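4-hydroxybenzoyl-CoA thioesterase (Staphylococcus aureus, PDB 6FDG) probably hydrolyses the thioester of an acyl-CoA, with DHNA-CoA of the vitamin K2 pathway as the likely substrate. Local coordinates at residues A[73-79]-A[91-97]; A[80-85]-A[130-134]. One frame throughout, in Å; residues are numbered along the deposited sequence.

Contact 1 of 2, residues A[73-79]-A[91-97]; sequences KVKVKTW and KYEIFNE
K77 and E93 face each other in a beta hairpin of the hotdog-fold sheet, where strands 73-83 and 88-95 run antiparallel. K77 N gives a hydrogen bond to E93 O at 2.8 Å, and E93 N returns one to K77 O; K75-F95 and W79-K91 are closed likewise. Between them, V76-I94 and T78-Y92 are non-hydrogen-bonded pairs.

V76, T78, Y92 and I94 turn to the side where helix 26-41 packs, so beta-branched and aromatic residues suit it: V76 CG2 meets I94 CG1 at 4.1 Å, and T78 OG1 lies 3.5 Å from Y92 CD2. Y92 OH is hydrogen-bonded to T107 and R34, and the Y92 ring stacks on F30.

The other face, with K75, K77, W79, K91, E93 and F95, is more open and mixes charged chains with aromatic rings. K77 runs fully extended beside E93, with K77 NZ 4.2 Å from E93 OE1, too far for a salt bridge; a water accepts from NZ and donates weakly to OE1. W79 has CG wedged between its backbone N and carbonyl carbon (chi1 64°), which carries the indole across to K91, whose CB sits over one face, 3.9 Å from the centroid of the six-membered ring. Past the end of the strand, E97 OE2 takes K73 N on its anti lone pair at 3.0 Å.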
loop_
_atom_site.group_PDB
_atom_site.type_symbol
_atom_site.label_atom_id
_atom_site.label_comp_id
_atom_site.label_asym_id
_atom_site.label_seq_id
_atom_site.Cartn_x
_atom_site.Cartn_y
_atom_site.Cartn_z
ATOM N N LYS A 73 3.598 -14.394 -12.773
ATOM C CA LYS A 73 3.804 -15.332 -11.666
ATOM C C LYS A 73 5.270 -15.441 -11.454
ATOM O O LYS A 73 6.101 -15.713 -12.387
ATOM C CB LYS A 73 3.329 -16.712 -12.124
ATOM C CG LYS A 73 1.894 -16.546 -12.454
ATOM C CD LYS A 73 1.230 -17.808 -12.993
ATOM C CE LYS A 73 0.364 -18.429 -11.919
ATOM N NZ LYS A 73 -1.012 -17.903 -12.043
ATOM N N VAL A 74 5.777 -15.084 -10.295
ATOM C CA VAL A 74 7.199 -15.136 -9.968
ATOM C C VAL A 74 7.534 -16.191 -8.925
ATOM O O VAL A 74 6.623 -16.661 -8.198
ATOM C CB VAL A 74 7.707 -13.750 -9.493
ATOM C CG1 VAL A 74 7.471 -12.631 -10.453
ATOM C CG2 VAL A 74 7.165 -13.382 -8.098
ATOM N N LYS A 75 8.814 -16.570 -8.842
ATOM C CA LYS A 75 9.262 -17.481 -7.818
ATOM C C LYS A 75 10.340 -16.796 -7.061
ATOM O O LYS A 75 11.245 -16.166 -7.593
ATOM C CB LYS A 75 9.822 -18.771 -8.451
ATOM C CG LYS A 75 8.713 -19.570 -9.183
ATOM C CD LYS A 75 9.208 -20.807 -9.926
ATOM C CE LYS A 75 8.006 -21.284 -10.769
ATOM N NZ LYS A 75 6.734 -21.416 -9.947
ATOM N N VAL A 76 10.210 -16.803 -5.721
ATOM C CA VAL A 76 11.146 -16.157 -4.797
ATOM C C VAL A 76 11.953 -17.213 -4.071
ATOM O O VAL A 76 11.323 -18.043 -3.416
ATOM C CB VAL A 76 10.481 -15.194 -3.800
ATOM C CG1 VAL A 76 11.580 -14.500 -3.043
ATOM C CG2 VAL A 76 9.542 -14.250 -4.499
ATOM N N LYS A 77 13.237 -17.229 -4.209
ATOM C CA LYS A 77 14.178 -18.143 -3.540
ATOM C C LYS A 77 14.671 -17.388 -2.314
ATOM O O LYS A 77 15.209 -16.284 -2.455
ATOM C CB LYS A 77 15.318 -18.549 -4.470
ATOM C CG LYS A 77 16.344 -19.463 -3.827
ATOM C CD LYS A 77 17.392 -19.854 -4.895
ATOM C CE LYS A 77 18.364 -20.871 -4.366
ATOM N NZ LYS A 77 19.377 -21.209 -5.443
ATOM N N THR A 78 14.566 -17.982 -1.120
ATOM C CA THR A 78 14.948 -17.413 0.178
ATOM C C THR A 78 15.892 -18.262 0.911
ATOM O O THR A 78 15.613 -19.483 0.986
ATOM C CB THR A 78 13.705 -17.195 1.018
ATOM O OG1 THR A 78 12.743 -16.422 0.356
ATOM C CG2 THR A 78 14.060 -16.475 2.344
ATOM N N TRP A 79 16.896 -17.706 1.502
ATOM C CA TRP A 79 17.795 -18.486 2.405
ATOM C C TRP A 79 18.342 -17.550 3.460
ATOM O O TRP A 79 18.168 -16.303 3.407
ATOM C CB TRP A 79 18.992 -19.141 1.675
ATOM C CG TRP A 79 19.944 -18.267 1.059
ATOM C CD1 TRP A 79 21.173 -17.923 1.574
ATOM C CD2 TRP A 79 19.905 -17.656 -0.240
ATOM N NE1 TRP A 79 21.857 -17.110 0.700
ATOM C CE2 TRP A 79 21.089 -16.945 -0.408
ATOM C CE3 TRP A 79 18.927 -17.608 -1.263
ATOM C CZ2 TRP A 79 21.397 -16.259 -1.641
ATOM C CZ3 TRP A 79 19.214 -16.886 -2.365
ATOM C CH2 TRP A 79 20.400 -16.258 -2.527
ATOM N N LYS A 91 18.586 -13.622 2.456
ATOM C CA LYS A 91 18.807 -13.196 1.069
ATOM C C LYS A 91 17.752 -13.814 0.210
ATOM O O LYS A 91 17.178 -14.884 0.466
ATOM C CB LYS A 91 20.221 -13.593 0.585
ATOM C CG LYS A 91 21.280 -12.638 1.101
ATOM C CD LYS A 91 22.700 -12.991 0.679
ATOM C CE LYS A 91 22.829 -12.846 -0.805
ATOM N NZ LYS A 91 24.296 -12.418 -1.054
ATOM N N TYR A 92 17.486 -13.093 -0.901
ATOM C CA TYR A 92 16.443 -13.456 -1.834
ATOM C C TYR A 92 16.860 -13.311 -3.280
ATOM O O TYR A 92 17.678 -12.440 -3.653
ATOM C CB TYR A 92 15.236 -12.501 -1.728
ATOM C CG TYR A 92 14.771 -12.327 -0.277
ATOM C CD1 TYR A 92 15.355 -11.298 0.506
ATOM C CD2 TYR A 92 13.772 -13.072 0.256
ATOM C CE1 TYR A 92 15.002 -11.138 1.848
ATOM C CE2 TYR A 92 13.373 -12.882 1.609
ATOM C CZ TYR A 92 13.958 -11.881 2.348
ATOM O OH TYR A 92 13.523 -11.661 3.696
ATOM N N GLU A 93 16.269 -14.146 -4.104
ATOM C CA GLU A 93 16.339 -14.003 -5.608
ATOM C C GLU A 93 14.942 -14.140 -6.115
ATOM O O GLU A 93 14.217 -15.053 -5.716
ATOM C CB GLU A 93 17.226 -15.121 -6.235
ATOM C CG GLU A 93 18.655 -14.991 -5.902
ATOM C CD GLU A 93 19.559 -16.152 -6.388
ATOM O OE1 GLU A 93 19.025 -17.212 -6.634
ATOM O OE2 GLU A 93 20.753 -15.894 -6.324
ATOM N N ILE A 94 14.531 -13.272 -7.045
ATOM C CA ILE A 94 13.224 -13.368 -7.669
ATOM C C ILE A 94 13.382 -13.696 -9.163
ATOM O O ILE A 94 14.154 -13.010 -9.875
ATOM C CB ILE A 94 12.412 -12.097 -7.591
ATOM C CG1 ILE A 94 12.259 -11.651 -6.100
ATOM C CG2 ILE A 94 11.078 -12.267 -8.265
ATOM C CD1 ILE A 94 11.441 -10.408 -5.938
ATOM N N PHE A 95 12.751 -14.801 -9.565
ATOM C CA PHE A 95 12.739 -15.216 -11.001
ATOM C C PHE A 95 11.414 -14.930 -11.540
ATOM O O PHE A 95 10.331 -15.189 -10.998
ATOM C CB PHE A 95 13.097 -16.719 -11.037
ATOM C CG PHE A 95 14.451 -17.052 -10.495
ATOM C CD1 PHE A 95 15.619 -17.025 -11.307
ATOM C CD2 PHE A 95 14.621 -17.357 -9.132
ATOM C CE1 PHE A 95 16.906 -17.254 -10.800
ATOM C CE2 PHE A 95 15.907 -17.601 -8.641
ATOM C CZ PHE A 95 17.033 -17.556 -9.436
ATOM N N ASN A 96 11.450 -14.433 -12.813
ATOM C CA ASN A 96 10.232 -14.196 -13.545
ATOM C C ASN A 96 9.703 -15.485 -14.175
ATOM O O ASN A 96 10.297 -16.514 -14.079
ATOM C CB ASN A 96 10.383 -12.979 -14.449
ATOM C CG ASN A 96 11.172 -13.234 -15.732
ATOM O OD1 ASN A 96 11.537 -14.400 -15.979
ATOM N ND2 ASN A 96 11.627 -12.184 -16.345
ATOM N N GLU A 97 8.594 -15.342 -14.939
ATOM C CA GLU A 97 7.903 -16.515 -15.519
ATOM C C GLU A 97 8.759 -17.204 -16.612
ATOM O O GLU A 97 8.689 -18.458 -16.891
ATOM C CB GLU A 97 6.575 -15.981 -16.134
ATOM C CG GLU A 97 5.415 -16.649 -15.597
ATOM C CD GLU A 97 4.144 -16.136 -16.226
ATOM O OE1 GLU A 97 3.779 -16.557 -17.346
ATOM O OE2 GLU A 97 3.464 -15.337 -15.583
HETATM O O HOH W 1 21.348 -18.720 -5.598
#

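Contact 2 of 2, residues A[80-85]-A[130-134]; sequences VEKYSR and HEAYS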
loop_
_atom_site.group_PDB
_atom_site.type_symbol
_atom_site.label_atom_id
_atom_site.label_comp_id
_atom_site.label_asym_id
_atom_site.label_seq_id
_atom_site.Cartn_x
_atom_site.Cartn_y
_atom_site.Cartn_z
ATOM N N VAL A 80 18.836 -18.103 4.558
ATOM C CA VAL A 80 19.442 -17.349 5.651
ATOM C C VAL A 80 20.933 -17.272 5.407
ATOM O O VAL A 80 21.681 -18.279 5.554
ATOM C CB VAL A 80 19.078 -17.965 6.993
ATOM C CG1 VAL A 80 19.836 -17.162 8.076
ATOM C CG2 VAL A 80 17.582 -17.961 7.206
ATOM N N GLU A 81 21.464 -16.125 5.001
ATOM C CA GLU A 81 22.890 -15.939 4.745
ATOM C C GLU A 81 23.656 -15.955 6.009
ATOM O O GLU A 81 24.794 -16.456 6.055
ATOM C CB GLU A 81 23.071 -14.634 3.989
ATOM C CG GLU A 81 24.500 -14.339 3.553
ATOM C CD GLU A 81 25.096 -15.330 2.621
ATOM O OE1 GLU A 81 24.384 -16.102 1.871
ATOM O OE2 GLU A 81 26.364 -15.226 2.475
ATOM N N LYS A 82 23.115 -15.349 7.074
ATOM C CA LYS A 82 23.829 -15.273 8.355
ATOM C C LYS A 82 22.812 -15.397 9.493
ATOM O O LYS A 82 21.823 -14.644 9.527
ATOM C CB LYS A 82 24.553 -13.946 8.521
ATOM C CG LYS A 82 25.482 -13.477 7.352
ATOM C CD LYS A 82 25.735 -11.963 7.272
ATOM C CE LYS A 82 26.877 -11.694 6.282
ATOM N NZ LYS A 82 27.884 -10.736 6.867
ATOM N N TYR A 83 23.042 -16.288 10.450
ATOM C CA TYR A 83 22.245 -16.405 11.639
ATOM C C TYR A 83 23.053 -16.157 12.841
ATOM O O TYR A 83 24.172 -16.754 12.986
ATOM C CB TYR A 83 21.608 -17.810 11.720
ATOM C CG TYR A 83 21.035 -18.057 13.076
ATOM C CD1 TYR A 83 19.864 -17.389 13.473
ATOM C CD2 TYR A 83 21.596 -18.917 14.021
ATOM C CE1 TYR A 83 19.349 -17.536 14.731
ATOM C CE2 TYR A 83 21.066 -19.066 15.296
ATOM C CZ TYR A 83 19.954 -18.365 15.636
ATOM O OH TYR A 83 19.347 -18.447 16.869
ATOM N N SER A 84 22.608 -15.347 13.774
ATOM C CA SER A 84 23.133 -15.272 15.122
ATOM C C SER A 84 21.899 -15.158 16.022
ATOM O O SER A 84 20.768 -14.913 15.599
ATOM C CB SER A 84 24.030 -14.131 15.363
ATOM O OG SER A 84 23.347 -12.908 15.521
ATOM N N ARG A 85 22.135 -15.403 17.339
ATOM C CA ARG A 85 20.973 -15.359 18.261
ATOM C C ARG A 85 20.392 -13.933 18.385
ATOM O O ARG A 85 19.228 -13.848 18.833
ATOM C CB ARG A 85 21.486 -15.729 19.665
ATOM C CG ARG A 85 22.237 -17.054 19.813
ATOM C CD ARG A 85 23.309 -17.053 20.938
ATOM N NE ARG A 85 23.805 -18.286 21.327
ATOM C CZ ARG A 85 24.798 -18.949 20.749
ATOM N NH1 ARG A 85 25.454 -18.493 19.695
ATOM N NH2 ARG A 85 25.105 -20.148 21.214
ATOM N N HIS A 130 16.086 -21.550 17.604
ATOM C CA HIS A 130 17.515 -21.514 17.634
ATOM C C HIS A 130 18.219 -22.780 17.203
ATOM O O HIS A 130 19.202 -22.749 16.463
ATOM C CB HIS A 130 18.037 -21.080 19.068
ATOM C CG HIS A 130 19.480 -21.165 19.202
ATOM N ND1 HIS A 130 20.340 -20.325 18.627
ATOM C CD2 HIS A 130 20.244 -22.078 19.899
ATOM C CE1 HIS A 130 21.593 -20.632 18.964
ATOM N NE2 HIS A 130 21.544 -21.713 19.737
ATOM N N GLU A 131 17.668 -23.903 17.679
ATOM C CA GLU A 131 18.371 -25.178 17.325
ATOM C C GLU A 131 18.245 -25.325 15.805
ATOM O O GLU A 131 19.255 -25.751 15.240
ATOM C CB GLU A 131 17.687 -26.318 18.084
ATOM C CG GLU A 131 18.011 -27.755 17.594
ATOM C CD GLU A 131 17.153 -28.825 18.312
ATOM O OE1 GLU A 131 15.900 -28.720 18.357
ATOM O OE2 GLU A 131 17.736 -29.785 18.859
ATOM N N ALA A 132 17.066 -25.062 15.248
ATOM C CA ALA A 132 16.840 -25.249 13.777
ATOM C C ALA A 132 17.698 -24.285 12.945
ATOM O O ALA A 132 18.437 -24.720 12.034
ATOM C CB ALA A 132 15.436 -25.163 13.446
ATOM N N TYR A 133 17.747 -23.001 13.410
ATOM C CA TYR A 133 18.576 -22.058 12.660
ATOM C C TYR A 133 20.038 -22.321 12.722
ATOM O O TYR A 133 20.812 -22.077 11.821
ATOM C CB TYR A 133 18.214 -20.562 13.104
ATOM C CG TYR A 133 16.992 -19.986 12.402
ATOM C CD1 TYR A 133 15.745 -20.438 12.581
ATOM C CD2 TYR A 133 17.163 -18.958 11.512
ATOM C CE1 TYR A 133 14.637 -19.910 11.929
ATOM C CE2 TYR A 133 16.058 -18.384 10.857
ATOM C CZ TYR A 133 14.870 -18.897 11.004
ATOM O OH TYR A 133 13.733 -18.378 10.349
ATOM N N SER A 134 20.507 -22.801 13.899
ATOM C CA SER A 134 21.871 -23.106 14.115
ATOM C C SER A 134 22.251 -24.373 13.262
ATOM O O SER A 134 23.347 -24.339 12.676
ATOM C CB SER A 134 22.186 -23.458 15.601
ATOM O OG SER A 134 22.113 -22.267 16.365
#
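An aromatic cluster of Y83, H130 and Y133 fastens the end of strand 73-83 to helix 127-141. With CG anti to the backbone N (chi1 167°), the Y83 phenol extends from the strand to the helix, and CB of Y133 rests almost over the middle of one face, 3.5 Å from the centroid of the Y83 ring and 7° off the normal, a CH-pi contact. The Y133 ring stands oblique to that of Y83, neither stacked nor edge-to-face. Tyrosine suits the position by offering both a face to the helix and a polar end.

That polar end, Y83 OH, shares a hydrogen bond of 2.8 Å with H130 ND1. Each atom lies in the plane of the other's ring, so the rings meet rim to rim; either partner could supply the proton. Histidine suits its place because it offers an in-plane ring nitrogen to this hydroxyl. R85 CG comes within 3.7 Å of H130 CE1, while the R85 guanidinium is tilted 45° to the imidazole and has CE1 over its centre. One turn along the helix, S134 OG bonds back to H130 O at 3.0 Å, from above the carbonyl plane, and S134 N reaches the same oxygen from the opposite face. Serine is short enough for this bond, which sets S134 OG 3.1 Å above the H130 ring plane, toward the rim, and 3.5 Å from Y83 CE2.

Nearer the body of the sheet, V80 CG2 touches Y133 CE2 at 4.0 Å. Y133 is buried here against Y37, I38 and L41 of helix 26-41, and its hydroxyl is satisfied by Y90 of strand 88-95. Further along helix 127-141, Q137 accepts a bond from Y83 N, while L122 of helix 122-125 packs against the Y83 side chain.

Contacts 1 and 2 follow one another along strand 73-83, with centres about 21 Å apart and on opposite sides of the chain's centre. Residues 73-79 pair with strand 88-95; past the corner at E81 the strand still bonds to it through K82 and V89, but Y83 now packs on helix 127-141. In sequence the segments alternate: 73-79, 80-85, 91-97, 130-134. The two regions touch where K91 CD packs on E81 CG at 3.6 Å, and the E81 carboxylate also bonds W79 NE1. Helix 26-41 meets both, through V76 and T78 in one and V80 and Y133 in the other. A single strand thus links the hotdog sheet and its central helix to the C-terminal helix.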